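Local coordinates for penicillin-binding protein 2 (Pbp2) (Helicobacter pylori, PDB 5LP5) that probably cross-links peptidoglycan strands as a penicillin-binding transpeptidase of the cell-wall elongation machinery, and forms a complex with MreC, at residues S234-Q240 with E263-G268. Sequence-based numbering, arbitrary orientation.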
loop_
_atom_site.group_PDB
_atom_site.type_symbol
_atom_site.label_atom_id
_atom_site.label_comp_id
_atom_site.label_asym_id
_atom_site.label_seq_id
_atom_site.Cartn_x
_atom_site.Cartn_y
_atom_site.Cartn_z
ATOM N N SER A 234 17.360 7.624 -7.668
ATOM C CA SER A 234 18.806 7.501 -7.605
ATOM C C SER A 234 19.390 7.660 -6.209
ATOM O O SER A 234 20.559 7.362 -5.998
ATOM C CB SER A 234 19.447 8.519 -8.538
ATOM O OG SER A 234 18.945 9.821 -8.267
ATOM N N LEU A 235 18.590 8.114 -5.253
ATOM C CA LEU A 235 19.083 8.224 -3.885
ATOM C C LEU A 235 19.720 6.930 -3.383
ATOM O O LEU A 235 19.318 5.853 -3.789
ATOM C CB LEU A 235 17.941 8.594 -2.937
ATOM C CG LEU A 235 17.247 9.935 -3.093
ATOM C CD1 LEU A 235 16.137 10.002 -2.054
ATOM C CD2 LEU A 235 18.213 11.076 -2.909
ATOM N N ASP A 236 20.690 7.037 -2.487
ATOM C CA ASP A 236 21.155 5.896 -1.720
ATOM C C ASP A 236 20.776 6.113 -0.274
ATOM O O ASP A 236 21.208 7.056 0.347
ATOM C CB ASP A 236 22.665 5.736 -1.839
ATOM C CG ASP A 236 23.198 4.469 -1.125
ATOM O OD1 ASP A 236 22.553 3.995 -0.154
ATOM O OD2 ASP A 236 24.279 3.968 -1.525
ATOM N N LYS A 237 19.975 5.212 0.255
ATOM C CA LYS A 237 19.427 5.323 1.612
ATOM C C LYS A 237 20.502 5.464 2.696
ATOM O O LYS A 237 20.290 6.134 3.708
ATOM C CB LYS A 237 18.539 4.100 1.894
ATOM C CG LYS A 237 17.988 4.021 3.290
ATOM C CD LYS A 237 17.293 2.683 3.505
ATOM C CE LYS A 237 16.930 2.534 4.972
ATOM N NZ LYS A 237 15.962 1.442 5.256
ATOM N N ARG A 238 21.654 4.838 2.492
ATOM C CA ARG A 238 22.734 4.931 3.472
ATOM C C ARG A 238 23.324 6.335 3.458
ATOM O O ARG A 238 23.490 6.966 4.500
ATOM C CB ARG A 238 23.813 3.903 3.178
ATOM C CG ARG A 238 23.348 2.465 3.378
ATOM C CD ARG A 238 24.232 1.460 2.640
ATOM N NE ARG A 238 24.166 1.667 1.200
ATOM C CZ ARG A 238 24.951 1.069 0.310
ATOM N NH1 ARG A 238 25.869 0.195 0.699
ATOM N NH2 ARG A 238 24.821 1.342 -0.980
ATOM N N LEU A 239 23.621 6.824 2.259
ATOM C CA LEU A 239 24.177 8.160 2.088
ATOM C C LEU A 239 23.275 9.258 2.647
ATOM O O LEU A 239 23.784 10.233 3.188
ATOM C CB LEU A 239 24.459 8.431 0.618
ATOM C CG LEU A 239 25.576 7.622 -0.032
ATOM C CD1 LEU A 239 25.710 8.022 -1.497
ATOM C CD2 LEU A 239 26.902 7.807 0.680
ATOM N N GLN A 240 21.954 9.109 2.517
ATOM C CA GLN A 240 21.009 10.082 3.088
ATOM C C GLN A 240 20.969 10.015 4.603
ATOM O O GLN A 240 20.820 11.037 5.272
ATOM C CB GLN A 240 19.592 9.898 2.554
ATOM C CG GLN A 240 19.277 10.719 1.297
ATOM C CD GLN A 240 18.636 12.077 1.543
ATOM O OE1 GLN A 240 18.715 12.929 0.679
ATOM N NE2 GLN A 240 17.976 12.274 2.685
ATOM N N GLU A 263 22.492 12.283 -11.626
ATOM C CA GLU A 263 21.769 11.552 -10.604
ATOM C C GLU A 263 22.078 12.145 -9.222
ATOM O O GLU A 263 23.235 12.393 -8.882
ATOM C CB GLU A 263 22.106 10.056 -10.653
ATOM C CG GLU A 263 21.418 9.302 -11.784
ATOM C CD GLU A 263 21.682 7.797 -11.785
ATOM O OE1 GLU A 263 22.599 7.335 -11.063
ATOM O OE2 GLU A 263 20.954 7.080 -12.519
ATOM N N LEU A 264 21.025 12.387 -8.445
ATOM C CA LEU A 264 21.170 12.840 -7.076
ATOM C C LEU A 264 21.176 11.635 -6.120
ATOM O O LEU A 264 20.210 10.875 -6.028
ATOM C CB LEU A 264 20.048 13.807 -6.716
ATOM C CG LEU A 264 20.071 15.086 -7.550
ATOM C CD1 LEU A 264 18.790 15.857 -7.360
ATOM C CD2 LEU A 264 21.279 15.957 -7.225
ATOM N N LEU A 265 22.291 11.453 -5.429
ATOM C CA LEU A 265 22.422 10.400 -4.460
ATOM C C LEU A 265 21.987 10.901 -3.083
ATOM O O LEU A 265 21.498 10.134 -2.279
ATOM C CB LEU A 265 23.864 9.893 -4.421
ATOM C CG LEU A 265 24.481 9.359 -5.730
ATOM C CD1 LEU A 265 25.948 8.971 -5.561
ATOM C CD2 LEU A 265 23.705 8.172 -6.259
ATOM N N VAL A 266 22.183 12.186 -2.815
ATOM C CA VAL A 266 21.662 12.824 -1.613
ATOM C C VAL A 266 20.949 14.121 -1.979
ATOM O O VAL A 266 21.299 14.782 -2.949
ATOM C CB VAL A 266 22.795 13.148 -0.632
ATOM C CG1 VAL A 266 22.261 13.824 0.613
ATOM C CG2 VAL A 266 23.545 11.874 -0.262
ATOM N N ALA A 267 19.934 14.457 -1.189
ATOM C CA ALA A 267 19.229 15.740 -1.232
ATOM C C ALA A 267 18.538 15.938 0.125
ATOM O O ALA A 267 17.385 15.522 0.350
ATOM C CB ALA A 267 18.227 15.772 -2.363
ATOM N N GLY A 268 19.267 16.549 1.044
ATOM C CA GLY A 268 18.725 16.831 2.348
ATOM C C GLY A 268 18.316 18.271 2.498
ATOM O O GLY A 268 19.000 19.158 2.013
#
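Gln-240, in the first turn of helix 237-246, reaches over to strand 264-270 and takes hold of its backbone through a side-chain oxygen. Followed outward from CB, the chain leaves the helix and passes CG 4.3 Å from Leu-265 O; a sharp bend there (chi2 -93°) turns the amide toward the strand. CD then lies 4.1 Å from Val-266 CG1, and at the tip OE1 accepts the N-H of Ala-267 at 2.7 Å, in a bond of 163° at the hydrogen whose donor is tilted slightly from the amide carbonyl plane. NE2, the other end of the amide, comes no nearer than 4.0 Å to Ala-267 O. On this outermost strand of the sheet, the side chain probably stands in for the bond a further strand would make.

The same helix start is fixed to the strand by its backbone. Asp-236 N donates to Leu-265 O at 3.2 Å, in the carbonyl plane and on a lone pair, while the Asp-236 side chain N-caps the helix by accepting from Arg-238 N. Arg-238 also salt-bridges this carboxylate, and Tyr-587 bonds to OD2. Opposite Val-256 of strand 252-258 the edge strand sets two residues, Leu-265 and Val-266, where one would be regular, a classic beta bulge in the antiparallel sheet of the transpeptidase domain. One residue before Gln-240, Leu-239 carries the apolar part: CB meets Val-266 CG2 at 3.7 Å, and CD1 lies against Leu-265 CB.

Ahead of the helix, Ser-234 OG donates to Leu-264 O at 2.8 Å from above the carbonyl plane; the carbonyl of Phe-461 probably competes for the same proton. Ser-234 CB rests on Glu-263 CB, 3.7 Å away, and the carboxylate of Glu-263 pairs with Arg-59, whose guanidinium also bonds Ser-234 O.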